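PDB 1XG2: pectinesterase inhibitor from Actinidia chinensis, which inhibits pectin methylesterase, folding as a four-helix bundle that binds the enzyme, and may take part in regulating fruit ripening. Local coordinates for residues P123-P126 with T127-Q131. Sequence-based numbering, arbitrary orientation. Where two conformers were deposited one is given.
Sequences PNIP and TQLHQ
I125 reaches forward over the first turn of helix 127-149 and meets L129 and H130. From its CB the side chain forks. The CG1 branch stands anti to the backbone N (chi1 -164°) and continues extended, which carries it to L129; there I125 CG1 lies 4.0 Å from L129 CB, and I125 CD1 ends 3.9 Å from L129 CG, an apolar contact. I125 CD1 also sits 3.8 Å from H130 N, while the other branch, I125 CG2, rests 3.9 Å from H130 CB. Against both residues the isoleucine runs at about a right angle. P126 is the N-cap residue of this helix in the four-helix bundle, which puts I125 and H130 at the N' and N4 positions of a hydrophobic staple; with a histidine touched through CB, the pair is staple-like at most. The carbonyl P126 O takes the first i to i+4 bond from H130 N at 3.0 Å, N-H...O 170°, and a weak, bent one from L129 N (126°). Cut back to an alanine, position I125 would probably lose the CD1 and CG2 contacts and open a gap between L129, H130 CB and F119. Outside these two segments, L129 packs on I56 of helix 34-60, and H130 ND1 is hydrogen-bonded to E116 OE2 near the end of helix 98-118.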
ATOM      1  N   PRO B 123     -18.182  16.518   0.768  1.00 23.48           N
ATOM      2  CA  PRO B 123     -18.056  17.623   1.733  1.00 23.22           C
ATOM      3  C   PRO B 123     -16.596  17.892   2.096  1.00 22.82           C
ATOM      4  O   PRO B 123     -15.861  16.940   2.372  1.00 22.21           O
ATOM      5  CB  PRO B 123     -18.844  17.118   2.953  1.00 23.27           C
ATOM      6  CG  PRO B 123     -18.810  15.627   2.855  1.00 23.64           C
ATOM      7  CD  PRO B 123     -18.690  15.283   1.386  1.00 23.48           C
ATOM      8  N   ASN B 124     -16.201  19.167   2.095  1.00 22.35           N
ATOM      9  CA  ASN B 124     -14.806  19.560   2.241  1.00 22.08           C
ATOM     10  C   ASN B 124     -14.273  19.350   3.639  1.00 20.90           C
ATOM     11  O   ASN B 124     -15.006  19.374   4.619  1.00 20.21           O
ATOM     12  CB  ASN B 124     -14.601  21.036   1.902  1.00 22.90           C
ATOM     13  CG  ASN B 124     -14.919  21.367   0.468  1.00 24.81           C
ATOM     14  OD1 ASN B 124     -15.397  22.466   0.192  1.00 31.01           O
ATOM     15  ND2 ASN B 124     -14.651  20.445  -0.455  1.00 25.52           N
ATOM     16  N   ILE B 125     -12.964  19.176   3.718  1.00 20.05           N
ATOM     17  CA  ILE B 125     -12.319  18.911   4.986  1.00 19.55           C
ATOM     18  C   ILE B 125     -12.336  20.164   5.842  1.00 19.15           C
ATOM     19  O   ILE B 125     -12.142  21.260   5.323  1.00 18.59           O
ATOM     20  CB  ILE B 125     -10.880  18.426   4.748  1.00 19.39           C
ATOM     21  CG1 ILE B 125     -10.320  17.783   6.013  1.00 19.06           C
ATOM     22  CG2 ILE B 125      -9.983  19.558   4.230  1.00 20.11           C
ATOM     23  CD1 ILE B 125      -9.037  17.054   5.767  1.00 18.45           C
ATOM     24  N   PRO B 126     -12.572  20.015   7.140  1.00 18.97           N
ATOM     25  CA  PRO B 126     -12.385  21.130   8.070  1.00 19.14           C
ATOM     26  C   PRO B 126     -10.921  21.555   8.103  1.00 19.36           C
ATOM     27  O   PRO B 126     -10.031  20.702   8.108  1.00 18.39           O
ATOM     28  CB  PRO B 126     -12.816  20.552   9.414  1.00 19.13           C
ATOM     29  CG  PRO B 126     -13.592  19.351   9.092  1.00 19.93           C
ATOM     30  CD  PRO B 126     -13.044  18.806   7.827  1.00 19.32           C
ATOM     31  N   THR B 127     -10.690  22.862   8.082  1.00 19.27           N
ATOM     32  CA  THR B 127      -9.347  23.422   8.167  1.00 19.32           C
ATOM     33  C   THR B 127      -8.536  22.833   9.310  1.00 18.46           C
ATOM     34  O   THR B 127      -7.364  22.526   9.125  1.00 18.48           O
ATOM     35  CB  THR B 127      -9.419  24.946   8.316  1.00 19.51           C
ATOM     36  OG1 THR B 127     -10.023  25.494   7.139  1.00 21.53           O
ATOM     37  CG2 THR B 127      -8.020  25.549   8.322  1.00 20.93           C
ATOM     38  N   GLN B 128      -9.161  22.671  10.476  1.00 17.75           N
ATOM     39  CA  GLN B 128      -8.512  22.093  11.659  1.00 17.78           C
ATOM     40  C   GLN B 128      -7.879  20.726  11.356  1.00 16.80           C
ATOM     41  O   GLN B 128      -6.775  20.414  11.809  1.00 16.69           O
ATOM     42  CB  GLN B 128      -9.532  21.915  12.790  1.00 18.28           C
ATOM     43  CG  GLN B 128      -8.907  21.497  14.111  1.00 20.08           C
ATOM     44  CD  GLN B 128      -9.888  21.293  15.263  1.00 22.04           C
ATOM     45  OE1 GLN B 128      -9.468  21.353  16.418  1.00 25.47           O
ATOM     46  NE2 GLN B 128     -11.158  21.019  14.969  1.00 22.27           N
ATOM     47  N   LEU B 129      -8.612  19.900  10.626  1.00 16.40           N
ATOM     48  CA  LEU B 129      -8.140  18.558  10.298  1.00 15.37           C
ATOM     49  C   LEU B 129      -7.090  18.617   9.191  1.00 15.18           C
ATOM     50  O   LEU B 129      -6.107  17.882   9.230  1.00 15.17           O
ATOM     51  CB  LEU B 129      -9.320  17.681   9.899  1.00 15.14           C
ATOM     52  CG  LEU B 129      -9.026  16.219   9.571  1.00 15.77           C
ATOM     53  CD1 LEU B 129      -8.299  15.550  10.711  1.00 16.03           C
ATOM     54  CD2 LEU B 129     -10.342  15.510   9.263  1.00 16.37           C
ATOM     55  N   HIS B 130      -7.300  19.465   8.188  1.00 14.97           N
ATOM     56  CA  HIS B 130      -6.296  19.649   7.146  1.00 15.40           C
ATOM     57  C   HIS B 130      -4.948  20.016   7.792  1.00 15.60           C
ATOM     58  O   HIS B 130      -3.926  19.422   7.472  1.00 14.25           O
ATOM     59  CB  HIS B 130      -6.751  20.685   6.108  1.00 16.04           C
ATOM     60  CG  HIS B 130      -5.701  21.035   5.104  1.00 18.07           C
ATOM     61  ND1 HIS B 130      -5.025  20.083   4.374  1.00 21.15           N
ATOM     62  CD2 HIS B 130      -5.200  22.233   4.716  1.00 21.54           C
ATOM     63  CE1 HIS B 130      -4.158  20.679   3.574  1.00 22.09           C
ATOM     64  NE2 HIS B 130      -4.243  21.983   3.761  1.00 20.44           N
ATOM     65  N   GLN B 131      -4.957  20.935   8.754  1.00 15.87           N
ATOM     66  CA  GLN B 131      -3.709  21.357   9.393  1.00 16.49           C
ATOM     67  C   GLN B 131      -3.087  20.240  10.219  1.00 15.34           C
ATOM     68  O   GLN B 131      -1.858  20.077  10.223  1.00 15.06           O
ATOM     69  CB  GLN B 131      -3.912  22.616  10.244  1.00 17.05           C
ATOM     70  CG  GLN B 131      -4.156  23.883   9.411  0.50 18.89           C
ATOM     71  CD  GLN B 131      -2.974  24.258   8.530  0.50 20.88           C
ATOM     72  OE1 GLN B 131      -1.867  24.474   9.027  0.50 23.53           O
ATOM     73  NE2 GLN B 131      -3.202  24.319   7.225  0.50 21.81           N
TER